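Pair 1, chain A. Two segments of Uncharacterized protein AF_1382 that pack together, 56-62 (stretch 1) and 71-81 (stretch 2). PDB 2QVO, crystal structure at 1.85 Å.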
# COMPACT_ATOMS: atom_id res chain seq x y z
N GLU A 56 -1.72 6.06 10.32
CA GLU A 56 -2.61 6.23 11.48
C GLU A 56 -3.08 4.89 12.04
O GLU A 56 -3.12 4.70 13.26
CB GLU A 56 -3.82 7.10 11.10
CD GLU A 56 -5.84 8.47 11.84
OE1 GLU A 56 -6.45 8.28 10.75
N ALA A 57 -3.41 3.96 11.14
CA ALA A 57 -3.85 2.60 11.47
C ALA A 57 -2.69 1.66 11.84
O ALA A 57 -2.90 0.44 12.01
CB ALA A 57 -4.66 2.02 10.32
N LYS A 58 -1.53 2.22 11.96
CA LYS A 58 -0.32 1.49 12.22
C LYS A 58 0.03 0.33 11.26
O LYS A 58 0.64 -0.61 11.65
CB LYS A 58 -0.28 1.09 13.70
CG LYS A 58 -0.43 2.27 14.64
NZ LYS A 58 -0.08 2.44 18.49
N MET A 59 -0.36 0.45 10.00
CA MET A 59 -0.14 -0.59 8.98
C MET A 59 1.10 -0.30 8.11
O MET A 59 1.66 -1.21 7.49
CB MET A 59 -1.36 -0.72 8.07
CG MET A 59 -2.62 -1.25 8.76
SD MET A 59 -4.07 -1.01 7.73
CE MET A 59 -3.71 -2.14 6.38
N VAL A 60 1.49 0.96 8.05
CA VAL A 60 2.72 1.35 7.36
C VAL A 60 3.49 2.33 8.21
O VAL A 60 2.93 2.96 9.11
CB VAL A 60 2.45 1.99 5.96
CG1 VAL A 60 1.59 1.09 5.07
CG2 VAL A 60 1.87 3.40 6.09
N GLU A 61 4.78 2.46 7.91
CA GLU A 61 5.59 3.55 8.41
C GLU A 61 6.19 4.29 7.22
O GLU A 61 6.46 3.69 6.17
CB GLU A 61 6.70 3.03 9.34
CG GLU A 61 6.22 2.67 10.73
CD GLU A 61 7.28 1.96 11.56
OE1 GLU A 61 8.48 2.29 11.43
OE2 GLU A 61 6.89 1.08 12.36
N CYS A 62 6.35 5.60 7.38
CA CYS A 62 6.96 6.46 6.37
C CYS A 62 8.29 7.00 6.85
O CYS A 62 8.47 7.25 8.04
CB CYS A 62 6.09 7.68 6.10
SG CYS A 62 4.49 7.30 5.47
N ILE A 71 8.00 4.06 2.01
CA ILE A 71 6.90 3.48 2.79
C ILE A 71 7.21 2.01 3.05
O ILE A 71 7.57 1.29 2.13
CB ILE A 71 5.59 3.64 2.02
CG1 ILE A 71 5.31 5.14 1.81
CG2 ILE A 71 4.44 2.98 2.77
CD1 ILE A 71 4.91 5.49 0.44
N ARG A 72 7.08 1.58 4.30
CA ARG A 72 7.27 0.16 4.63
C ARG A 72 6.09 -0.35 5.44
O ARG A 72 5.56 0.38 6.28
CB ARG A 72 8.58 -0.06 5.39
CG ARG A 72 8.60 0.40 6.86
CD ARG A 72 9.89 -0.00 7.55
NE ARG A 72 11.02 0.28 6.67
CZ ARG A 72 11.64 1.46 6.60
NH1 ARG A 72 11.28 2.46 7.40
NH2 ARG A 72 12.64 1.62 5.74
N LEU A 73 5.67 -1.59 5.18
CA LEU A 73 4.61 -2.23 5.98
C LEU A 73 5.11 -2.57 7.36
O LEU A 73 6.24 -3.06 7.51
CB LEU A 73 4.10 -3.51 5.30
CG LEU A 73 3.23 -3.37 4.05
CD1 LEU A 73 2.95 -4.72 3.43
CD2 LEU A 73 1.93 -2.64 4.35
N THR A 74 4.28 -2.32 8.36
CA THR A 74 4.53 -2.82 9.70
C THR A 74 4.17 -4.30 9.70
O THR A 74 3.62 -4.80 8.72
CB THR A 74 3.69 -2.09 10.75
OG1 THR A 74 2.30 -2.25 10.43
CG2 THR A 74 4.05 -0.60 10.79
N ASP A 75 4.51 -5.02 10.77
CA ASP A 75 4.09 -6.42 10.87
C ASP A 75 2.58 -6.55 10.69
O ASP A 75 2.11 -7.45 9.99
CB ASP A 75 4.57 -7.06 12.19
CG ASP A 75 6.09 -7.30 12.20
OD1 ASP A 75 6.70 -7.45 11.12
OD2 ASP A 75 6.69 -7.33 13.31
N LYS A 76 1.84 -5.61 11.27
CA LYS A 76 0.37 -5.53 11.17
C LYS A 76 -0.05 -5.36 9.71
O LYS A 76 -0.88 -6.12 9.21
CB LYS A 76 -0.13 -4.36 12.00
CG LYS A 76 -1.64 -4.22 12.03
CD LYS A 76 -2.04 -2.97 12.77
CE LYS A 76 -3.53 -2.97 12.97
NZ LYS A 76 -4.04 -1.67 13.44
N GLY A 77 0.52 -4.37 9.03
CA GLY A 77 0.23 -4.16 7.61
C GLY A 77 0.51 -5.38 6.78
O GLY A 77 -0.28 -5.73 5.92
N GLN A 78 1.65 -6.04 7.02
CA GLN A 78 2.02 -7.22 6.24
C GLN A 78 1.00 -8.35 6.40
O GLN A 78 0.61 -8.98 5.41
CB GLN A 78 3.43 -7.73 6.60
CG GLN A 78 3.79 -9.00 5.83
CD GLN A 78 5.26 -9.10 5.45
OE1 GLN A 78 6.12 -8.43 6.03
NE2 GLN A 78 5.56 -9.96 4.48
N LYS A 79 0.62 -8.63 7.64
CA LYS A 79 -0.36 -9.69 7.94
C LYS A 79 -1.67 -9.44 7.18
O LYS A 79 -2.18 -10.32 6.49
CB LYS A 79 -0.62 -9.73 9.44
CG LYS A 79 0.43 -10.45 10.28
CD LYS A 79 0.08 -10.25 11.75
CE LYS A 79 0.76 -11.24 12.67
NZ LYS A 79 0.26 -11.04 14.07
N ILE A 80 -2.19 -8.22 7.31
CA ILE A 80 -3.41 -7.82 6.58
C ILE A 80 -3.27 -8.02 5.07
O ILE A 80 -4.12 -8.65 4.45
CB ILE A 80 -3.79 -6.37 6.92
CG1 ILE A 80 -4.27 -6.27 8.38
CG2 ILE A 80 -4.88 -5.82 5.94
CD1 ILE A 80 -4.38 -4.87 8.91
N ALA A 81 -2.19 -7.53 4.47
CA ALA A 81 -1.99 -7.71 3.03
C ALA A 81 -1.97 -9.18 2.61
O ALA A 81 -2.53 -9.54 1.59
CB ALA A 81 -0.71 -7.01 2.56

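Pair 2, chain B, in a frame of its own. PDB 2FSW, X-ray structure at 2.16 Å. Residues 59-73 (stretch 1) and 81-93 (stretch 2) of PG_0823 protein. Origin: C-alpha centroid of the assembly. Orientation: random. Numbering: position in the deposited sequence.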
# COMPACT_ATOMS: atom_id res chain seq x y z
N GLU B 59 12.08 -9.10 3.07
CA GLU B 59 11.58 -7.72 3.00
C GLU B 59 12.69 -6.71 3.31
O GLU B 59 12.86 -5.72 2.60
CB GLU B 59 10.37 -7.55 3.92
CG GLU B 59 9.53 -6.32 3.62
CD GLU B 59 8.75 -6.44 2.33
OE1 GLU B 59 7.92 -7.37 2.21
OE2 GLU B 59 8.96 -5.59 1.45
N LEU B 60 13.48 -6.97 4.35
CA LEU B 60 14.67 -6.16 4.64
C LEU B 60 15.65 -6.12 3.47
O LEU B 60 16.20 -5.06 3.17
CB LEU B 60 15.36 -6.61 5.93
CG LEU B 60 14.67 -6.25 7.26
CD1 LEU B 60 15.33 -6.97 8.45
CD2 LEU B 60 14.57 -4.74 7.51
N LYS B 61 15.85 -7.26 2.80
CA LYS B 61 16.72 -7.33 1.62
C LYS B 61 16.14 -6.52 0.46
O LYS B 61 16.85 -5.73 -0.17
CB LYS B 61 16.95 -8.77 1.16
CG LYS B 61 17.91 -8.86 -0.02
CD LYS B 61 17.80 -10.15 -0.85
CE LYS B 61 16.56 -10.19 -1.78
NZ LYS B 61 15.86 -8.89 -2.11
N PHE B 62 14.86 -6.73 0.18
CA PHE B 62 14.13 -5.98 -0.85
C PHE B 62 14.31 -4.47 -0.67
O PHE B 62 14.75 -3.78 -1.58
CB PHE B 62 12.66 -6.41 -0.82
CG PHE B 62 11.78 -5.67 -1.80
CD1 PHE B 62 11.79 -6.00 -3.15
CD2 PHE B 62 10.92 -4.67 -1.35
CE1 PHE B 62 10.95 -5.32 -4.05
CE2 PHE B 62 10.09 -3.99 -2.24
CZ PHE B 62 10.11 -4.32 -3.59
N LEU B 63 14.01 -3.97 0.54
CA LEU B 63 14.10 -2.54 0.84
C LEU B 63 15.51 -1.95 0.76
O LEU B 63 15.67 -0.79 0.37
CB LEU B 63 13.50 -2.25 2.22
CG LEU B 63 12.00 -2.48 2.44
CD1 LEU B 63 11.71 -2.43 3.92
CD2 LEU B 63 11.16 -1.45 1.67
N CYS B 64 16.52 -2.73 1.14
CA CYS B 64 17.92 -2.34 0.94
C CYS B 64 18.23 -2.22 -0.56
O CYS B 64 18.86 -1.25 -0.99
CB CYS B 64 18.88 -3.34 1.58
SG CYS B 64 19.09 -3.15 3.37
N GLY B 65 17.76 -3.20 -1.33
CA GLY B 65 17.95 -3.23 -2.78
C GLY B 65 17.29 -2.08 -3.51
O GLY B 65 17.77 -1.66 -4.57
N LYS B 66 16.19 -1.57 -2.95
CA LYS B 66 15.48 -0.41 -3.50
C LYS B 66 16.04 0.92 -2.99
O LYS B 66 15.61 2.00 -3.42
CB LYS B 66 13.97 -0.50 -3.21
CG LYS B 66 13.27 -1.71 -3.83
CD LYS B 66 13.17 -1.57 -5.33
CE LYS B 66 12.59 -2.82 -5.95
NZ LYS B 66 11.95 -2.52 -7.26
N GLY B 67 17.00 0.85 -2.07
CA GLY B 67 17.67 2.04 -1.56
C GLY B 67 16.80 2.83 -0.61
O GLY B 67 16.96 4.05 -0.47
N LEU B 68 15.88 2.13 0.05
CA LEU B 68 14.91 2.77 0.94
C LEU B 68 15.36 2.73 2.40
O LEU B 68 15.03 3.62 3.19
CB LEU B 68 13.54 2.10 0.79
CG LEU B 68 12.77 2.40 -0.52
CD1 LEU B 68 11.40 1.74 -0.50
CD2 LEU B 68 12.64 3.88 -0.73
N ILE B 69 16.12 1.70 2.76
CA ILE B 69 16.68 1.57 4.09
C ILE B 69 18.19 1.31 3.96
O ILE B 69 18.65 0.81 2.93
CB ILE B 69 15.98 0.44 4.93
CG1 ILE B 69 16.48 -0.95 4.52
CG2 ILE B 69 14.44 0.53 4.82
CD1 ILE B 69 15.81 -2.10 5.22
N LYS B 70 18.96 1.67 4.98
CA LYS B 70 20.39 1.31 5.02
C LYS B 70 20.74 0.37 6.18
O LYS B 70 20.12 0.42 7.24
CB LYS B 70 21.32 2.54 4.95
CG LYS B 70 21.03 3.66 5.95
CD LYS B 70 22.06 4.80 5.82
CE LYS B 70 21.49 6.03 5.11
NZ LYS B 70 20.74 6.89 6.07
N LYS B 71 21.74 -0.49 5.95
CA LYS B 71 22.13 -1.54 6.90
C LYS B 71 23.52 -1.29 7.48
O LYS B 71 24.49 -1.17 6.72
CB LYS B 71 22.09 -2.89 6.18
CG LYS B 71 22.52 -4.09 7.01
CD LYS B 71 22.42 -5.38 6.19
CE LYS B 71 23.46 -5.42 5.08
NZ LYS B 71 23.52 -6.75 4.39
N LYS B 72 23.61 -1.19 8.81
CA LYS B 72 24.90 -1.07 9.52
C LYS B 72 25.28 -2.41 10.14
O LYS B 72 24.56 -2.94 10.98
CB LYS B 72 24.86 -0.01 10.62
CG LYS B 72 24.61 1.41 10.16
CD LYS B 72 23.71 2.14 11.15
CE LYS B 72 22.59 2.82 10.42
NZ LYS B 72 21.27 2.35 10.93
N GLN B 73 26.43 -2.93 9.73
CA GLN B 73 26.99 -4.18 10.26
C GLN B 73 27.87 -3.91 11.48
O GLN B 73 28.69 -2.99 11.47
CB GLN B 73 27.83 -4.84 9.17
CG GLN B 73 27.66 -6.34 9.04
CD GLN B 73 26.41 -6.72 8.25
OE1 GLN B 73 25.61 -7.52 8.71
NE2 GLN B 73 26.26 -6.15 7.06
N VAL B 81 22.87 -6.17 13.61
CA VAL B 81 22.52 -5.31 12.47
C VAL B 81 21.61 -4.17 12.91
O VAL B 81 20.65 -4.38 13.65
CB VAL B 81 21.79 -6.05 11.30
CG1 VAL B 81 22.75 -6.37 10.17
CG2 VAL B 81 21.01 -7.28 11.79
N GLU B 82 21.93 -2.97 12.45
CA GLU B 82 21.08 -1.81 12.67
C GLU B 82 20.57 -1.30 11.33
O GLU B 82 21.31 -1.31 10.35
CB GLU B 82 21.83 -0.71 13.42
CG GLU B 82 21.85 -0.94 14.91
CD GLU B 82 22.70 0.04 15.70
OE1 GLU B 82 23.20 1.04 15.13
OE2 GLU B 82 22.86 -0.20 16.92
N TYR B 83 19.30 -0.90 11.32
CA TYR B 83 18.66 -0.33 10.13
C TYR B 83 18.16 1.09 10.38
O TYR B 83 17.67 1.41 11.46
CB TYR B 83 17.50 -1.22 9.67
CG TYR B 83 17.94 -2.56 9.13
CD1 TYR B 83 18.31 -2.71 7.79
CD2 TYR B 83 17.97 -3.70 9.96
CE1 TYR B 83 18.71 -3.95 7.29
CE2 TYR B 83 18.37 -4.93 9.47
CZ TYR B 83 18.74 -5.05 8.13
OH TYR B 83 19.14 -6.29 7.64
N SER B 84 18.30 1.93 9.36
CA SER B 84 17.71 3.27 9.36
C SER B 84 17.21 3.60 7.97
O SER B 84 17.55 2.90 7.01
CB SER B 84 18.73 4.32 9.80
OG SER B 84 19.90 4.24 9.01
N LEU B 85 16.41 4.65 7.86
CA LEU B 85 15.91 5.05 6.56
C LEU B 85 16.95 5.90 5.84
O LEU B 85 17.62 6.73 6.47
CB LEU B 85 14.57 5.84 6.66
CG LEU B 85 13.30 5.13 7.18
CD1 LEU B 85 12.06 6.00 6.96
CD2 LEU B 85 13.09 3.73 6.57
N THR B 86 17.08 5.67 4.53
CA THR B 86 17.76 6.59 3.63
C THR B 86 16.92 7.86 3.40
O THR B 86 15.75 7.91 3.80
CB THR B 86 18.08 5.92 2.27
OG1 THR B 86 16.86 5.51 1.62
CG2 THR B 86 19.00 4.71 2.45
N PRO B 87 17.53 8.92 2.82
CA PRO B 87 16.73 10.08 2.42
C PRO B 87 15.57 9.73 1.47
O PRO B 87 14.50 10.35 1.56
CB PRO B 87 17.76 11.01 1.76
CG PRO B 87 19.08 10.63 2.45
CD PRO B 87 18.97 9.14 2.58
N LEU B 88 15.78 8.75 0.60
CA LEU B 88 14.68 8.23 -0.24
C LEU B 88 13.58 7.58 0.61
O LEU B 88 12.40 7.90 0.46
CB LEU B 88 15.22 7.24 -1.29
CG LEU B 88 14.18 6.70 -2.30
CD1 LEU B 88 13.58 7.81 -3.15
CD2 LEU B 88 14.86 5.65 -3.19
N GLY B 89 13.98 6.69 1.52
CA GLY B 89 13.04 6.00 2.41
C GLY B 89 12.27 6.99 3.26
O GLY B 89 11.10 6.77 3.60
N GLU B 90 12.93 8.09 3.61
CA GLU B 90 12.27 9.13 4.38
C GLU B 90 11.12 9.78 3.59
O GLU B 90 10.17 10.27 4.18
CB GLU B 90 13.27 10.17 4.92
CG GLU B 90 14.10 9.72 6.15
CD GLU B 90 15.21 10.72 6.55
OE1 GLU B 90 16.35 10.29 6.86
OE2 GLU B 90 14.96 11.95 6.57
N LYS B 91 11.20 9.76 2.25
CA LYS B 91 10.13 10.29 1.38
C LYS B 91 8.85 9.43 1.37
O LYS B 91 7.82 9.85 0.80
CB LYS B 91 10.60 10.47 -0.07
CG LYS B 91 11.84 11.33 -0.25
CD LYS B 91 11.50 12.79 -0.11
CE LYS B 91 12.66 13.64 -0.53
NZ LYS B 91 12.80 13.61 -2.01
N VAL B 92 8.95 8.23 1.94
CA VAL B 92 7.77 7.34 2.11
C VAL B 92 6.93 7.70 3.34
O VAL B 92 5.74 7.44 3.38
CB VAL B 92 8.22 5.85 2.18
CG1 VAL B 92 7.03 4.91 2.25
CG2 VAL B 92 9.09 5.52 1.00
N LEU B 93 7.55 8.33 4.34
CA LEU B 93 6.82 8.70 5.57
C LEU B 93 5.55 9.54 5.38
O LEU B 93 4.59 9.32 6.11
CB LEU B 93 7.77 9.32 6.62
CG LEU B 93 8.85 8.35 7.15
CD1 LEU B 93 9.87 9.10 8.03
CD2 LEU B 93 8.29 7.12 7.89

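Pair 1 and pair 2 share one backbone design. In each, a chain leaving a helix enters a strand, which pairs antiparallel with a second strand; that strand runs through a threonine into a helical segment folded back against the start of the first. Fourteen central residues superpose with an RMSD of 0.3 Å, and the strand axes approach to 4.6 Å in both, at 155° in pair 1 and 154° in pair 2.

The ladder is anchored by matching backbone bonds. Glu A61 N donates to Arg A72 O (2.8 Å) and Arg A72 N to Glu A61 O (2.9 Å); at the equivalent Lys B70 and Ser B84, Lys B70 N reaches Ser B84 O at 2.8 Å and Ser B84 N reaches Lys B70 O at 3.2 Å. Because the main chain supplies these bonds, the side chains can differ.

The threonines, Thr A74 and Thr B86, occupy the same N-cap position with the same p rotamer, and each hydroxyl works twice. Thr A74 OG1 donates to Lys A58 O (2.6 Å) and accepts from Gly A77 N (3.1 Å); Thr B86 OG1 donates to Gly B67 O (2.6 Å) and accepts from Gly B89 N (3.1 Å). A short hydroxyl side chain suits the place, since it can cap the helix and tie it to the other stretch at once.

The glycines, Gly A77 and Gly B89, meet the first stretch most tightly. Gly A77 CA lies 3.3 Å from Met A59 O, and Gly B89 CA lies 3.2 Å from Leu B68 O, both as CA-H...O contacts. An ideal CB would come within 1.9 Å of that same oxygen in either pair, a clash, so glycine alone permits the approach.

Met A59 matches Leu B68, their side-chain centres 0.7 Å apart. Both are apolar and close the gap to the helical segment, but with the emphasis reversed: the side chain of Met A59 is closest to Ile A80 and only grazes Lys A76 (Met A59 CG to Lys A76 CD, 4.4 Å), whereas that of Leu B68 is closest to Leu B88. Met A59 CE extends to Ile A80 CD1 at 3.8 Å. Leu B68 CD2 packs on Leu B88 CG at 3.6 Å, with Val B92 CG2, at the position of Ile A80, farther off at 4.3 Å. Leu B88 occupies the position of Lys A76, whose extended all-t chain instead carries NZ to Ala A57 O, a 2.8 Å hydrogen bond. One position thus serves chiefly as a polar tether in pair 1 and as an apolar filler in pair 2.

At the non-hydrogen-bonded bridge where the helical end of the ladder begins, Val A60 matches Ile B69 and Leu A73 matches Leu B85; the side chains set off in diverging directions, yet the ends of the leucines come nearer. Val A60 CG1 meets Leu A73 CD2 at 3.8 Å; Ile B69 CG2 meets Leu B85 CD2 at 3.9 Å. Branched aliphatic residues fit these strand positions, buried in all but Leu A73, which is partly exposed. Val A60 CB also touches Ile A71 CG2 (3.9 Å). Where pair 1 has Ile A71, pair 2 has the larger Tyr B83, and the longer isoleucine reaches it: Ile B69 CD1 lies 3.6 Å from Tyr B83 CD1. Leu B60 CD2 covers one face of that ring, 4.0 Å from its centroid.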